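Local coordinates for phosphoribulokinase 1 (PDB 1A7J), which catalyses the ATP-dependent phosphorylation of D-ribulose 5-phosphate to D-ribulose 1,5-bisphosphate, a step of the Calvin cycle, at residues H5-V10 and R85-T90. Sequence-based numbering, arbitrary orientation.
Sequences HPIISV and REYGET
His5 sets its CG beside its own backbone N and anti to the carbonyl carbon (chi1 -73°), while Tyr87 turns its CG anti to the backbone N (chi1 -165°); these torsions swing the imidazole and the phenol ring towards each other near the C-terminal part of helix 77-90. The imidazole presents its edge to the face of the phenol ring in a T-shaped stack, centroids 5.8 Å apart and planes at 84°. ND1 of His5 also gives a short but poorly aligned, weak hydrogen bond to the backbone O of Gly88, 2.7 Å away. The far side of the imidazole runs alongside the backbone of Thr90, whose carbonyl carbon lies over one ring face. The carbonyl oxygens of Tyr87, Gly88 and Glu89 lie near the ring and might favour its protonated form. On the tyrosine side, the backbone O of His5 meets the ring edge in plane, 3.2 Å from Tyr87 CD2. Ile7 then slides past Tyr87 in the opposite direction, its CG1 3.8 Å from CD2 of the ring. The contact is structural and lies away from the catalytic residues, joining the lead-in to strand 7-11 of this P-loop kinase fold to a helix beside the sheet. Tyr87 and Ile7 both rest on Leu128 of the adjacent parallel strand 127-132, whereas Pro6 packs against Val283 of helix 268-284.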
loop_
_atom_site.group_PDB
_atom_site.type_symbol
_atom_site.label_atom_id
_atom_site.label_comp_id
_atom_site.label_asym_id
_atom_site.label_seq_id
_atom_site.Cartn_x
_atom_site.Cartn_y
_atom_site.Cartn_z
ATOM N N HIS A 5 -14.991 -11.290 -10.066
ATOM C CA HIS A 5 -13.903 -11.739 -9.216
ATOM C C HIS A 5 -13.182 -10.506 -8.707
ATOM O O HIS A 5 -12.018 -10.285 -9.047
ATOM C CB HIS A 5 -12.909 -12.574 -10.014
ATOM C CG HIS A 5 -13.402 -13.936 -10.376
ATOM N ND1 HIS A 5 -13.854 -14.247 -11.640
ATOM C CD2 HIS A 5 -13.455 -15.083 -9.664
ATOM C CE1 HIS A 5 -14.164 -15.527 -11.691
ATOM N NE2 HIS A 5 -13.930 -16.056 -10.504
ATOM N N PRO A 6 -13.877 -9.631 -7.961
ATOM C CA PRO A 6 -13.275 -8.328 -7.660
ATOM C C PRO A 6 -11.904 -8.385 -6.953
ATOM O O PRO A 6 -11.620 -9.291 -6.154
ATOM C CB PRO A 6 -14.347 -7.634 -6.828
ATOM C CG PRO A 6 -15.080 -8.748 -6.169
ATOM C CD PRO A 6 -15.087 -9.876 -7.148
ATOM N N ILE A 7 -11.002 -7.537 -7.433
ATOM C CA ILE A 7 -9.724 -7.312 -6.780
ATOM C C ILE A 7 -9.742 -5.932 -6.124
ATOM O O ILE A 7 -10.078 -4.952 -6.774
ATOM C CB ILE A 7 -8.584 -7.361 -7.789
ATOM C CG1 ILE A 7 -8.848 -8.443 -8.818
ATOM C CG2 ILE A 7 -7.309 -7.710 -7.103
ATOM C CD1 ILE A 7 -7.950 -8.340 -10.018
ATOM N N ILE A 8 -9.483 -5.892 -4.814
ATOM C CA ILE A 8 -9.286 -4.658 -4.028
ATOM C C ILE A 8 -7.795 -4.389 -3.837
ATOM O O ILE A 8 -7.049 -5.277 -3.427
ATOM C CB ILE A 8 -9.920 -4.793 -2.628
ATOM C CG1 ILE A 8 -11.436 -4.887 -2.767
ATOM C CG2 ILE A 8 -9.535 -3.588 -1.741
ATOM C CD1 ILE A 8 -12.101 -5.291 -1.511
ATOM N N SER A 9 -7.387 -3.136 -4.007
ATOM C CA SER A 9 -5.969 -2.795 -4.113
ATOM C C SER A 9 -5.620 -1.549 -3.313
ATOM O O SER A 9 -5.995 -0.440 -3.698
ATOM C CB SER A 9 -5.618 -2.577 -5.583
ATOM O OG SER A 9 -4.242 -2.314 -5.771
ATOM N N VAL A 10 -4.884 -1.753 -2.214
ATOM C CA VAL A 10 -4.364 -0.697 -1.339
ATOM C C VAL A 10 -2.904 -0.389 -1.686
ATOM O O VAL A 10 -2.048 -1.267 -1.646
ATOM C CB VAL A 10 -4.422 -1.158 0.132
ATOM C CG1 VAL A 10 -3.964 -0.060 1.046
ATOM C CG2 VAL A 10 -5.830 -1.620 0.496
ATOM N N ARG A 85 -4.688 -9.996 -13.724
ATOM C CA ARG A 85 -5.352 -10.491 -14.944
ATOM C C ARG A 85 -6.034 -11.849 -14.727
ATOM O O ARG A 85 -7.183 -12.052 -15.113
ATOM C CB ARG A 85 -4.318 -10.633 -16.071
ATOM C CG ARG A 85 -4.753 -10.146 -17.443
ATOM C CD ARG A 85 -3.650 -9.312 -18.105
ATOM N NE ARG A 85 -2.943 -10.021 -19.170
ATOM C CZ ARG A 85 -1.671 -10.420 -19.105
ATOM N NH1 ARG A 85 -1.064 -10.544 -17.933
ATOM N NH2 ARG A 85 -1.056 -10.854 -20.201
ATOM N N GLU A 86 -5.315 -12.768 -14.090
ATOM C CA GLU A 86 -5.769 -14.141 -13.903
ATOM C C GLU A 86 -6.866 -14.270 -12.860
ATOM O O GLU A 86 -7.790 -15.057 -13.025
ATOM C CB GLU A 86 -4.597 -15.029 -13.503
ATOM C CG GLU A 86 -4.650 -16.405 -14.084
ATOM C CD GLU A 86 -3.278 -16.936 -14.385
ATOM O OE1 GLU A 86 -2.757 -16.647 -15.499
ATOM O OE2 GLU A 86 -2.730 -17.643 -13.503
ATOM N N TYR A 87 -6.758 -13.522 -11.768
ATOM C CA TYR A 87 -7.819 -13.528 -10.775
ATOM C C TYR A 87 -9.132 -13.089 -11.395
ATOM O O TYR A 87 -10.124 -13.793 -11.305
ATOM C CB TYR A 87 -7.494 -12.606 -9.619
ATOM C CG TYR A 87 -8.390 -12.865 -8.450
ATOM C CD1 TYR A 87 -8.119 -13.903 -7.581
ATOM C CD2 TYR A 87 -9.583 -12.171 -8.291
ATOM C CE1 TYR A 87 -9.002 -14.247 -6.583
ATOM C CE2 TYR A 87 -10.480 -12.509 -7.293
ATOM C CZ TYR A 87 -10.178 -13.548 -6.441
ATOM O OH TYR A 87 -11.024 -13.872 -5.409
ATOM N N GLY A 88 -9.101 -11.963 -12.090
ATOM C CA GLY A 88 -10.302 -11.428 -12.706
ATOM C C GLY A 88 -11.130 -12.458 -13.448
ATOM O O GLY A 88 -12.299 -12.656 -13.137
ATOM N N GLU A 89 -10.468 -13.260 -14.266
ATOM C CA GLU A 89 -11.158 -14.071 -15.252
ATOM C C GLU A 89 -11.519 -15.479 -14.776
ATOM O O GLU A 89 -12.603 -15.980 -15.079
ATOM C CB GLU A 89 -10.324 -14.114 -16.540
ATOM C CG GLU A 89 -10.474 -12.833 -17.398
ATOM C CD GLU A 89 -9.261 -12.509 -18.285
ATOM O OE1 GLU A 89 -8.271 -13.284 -18.266
ATOM O OE2 GLU A 89 -9.305 -11.473 -18.998
ATOM N N THR A 90 -10.695 -16.035 -13.894
ATOM C CA THR A 90 -10.746 -17.458 -13.552
ATOM C C THR A 90 -10.685 -17.689 -12.040
ATOM O O THR A 90 -10.930 -18.806 -11.563
ATOM C CB THR A 90 -9.551 -18.194 -14.144
ATOM O OG1 THR A 90 -8.432 -18.044 -13.262
ATOM C CG2 THR A 90 -9.176 -17.617 -15.505
#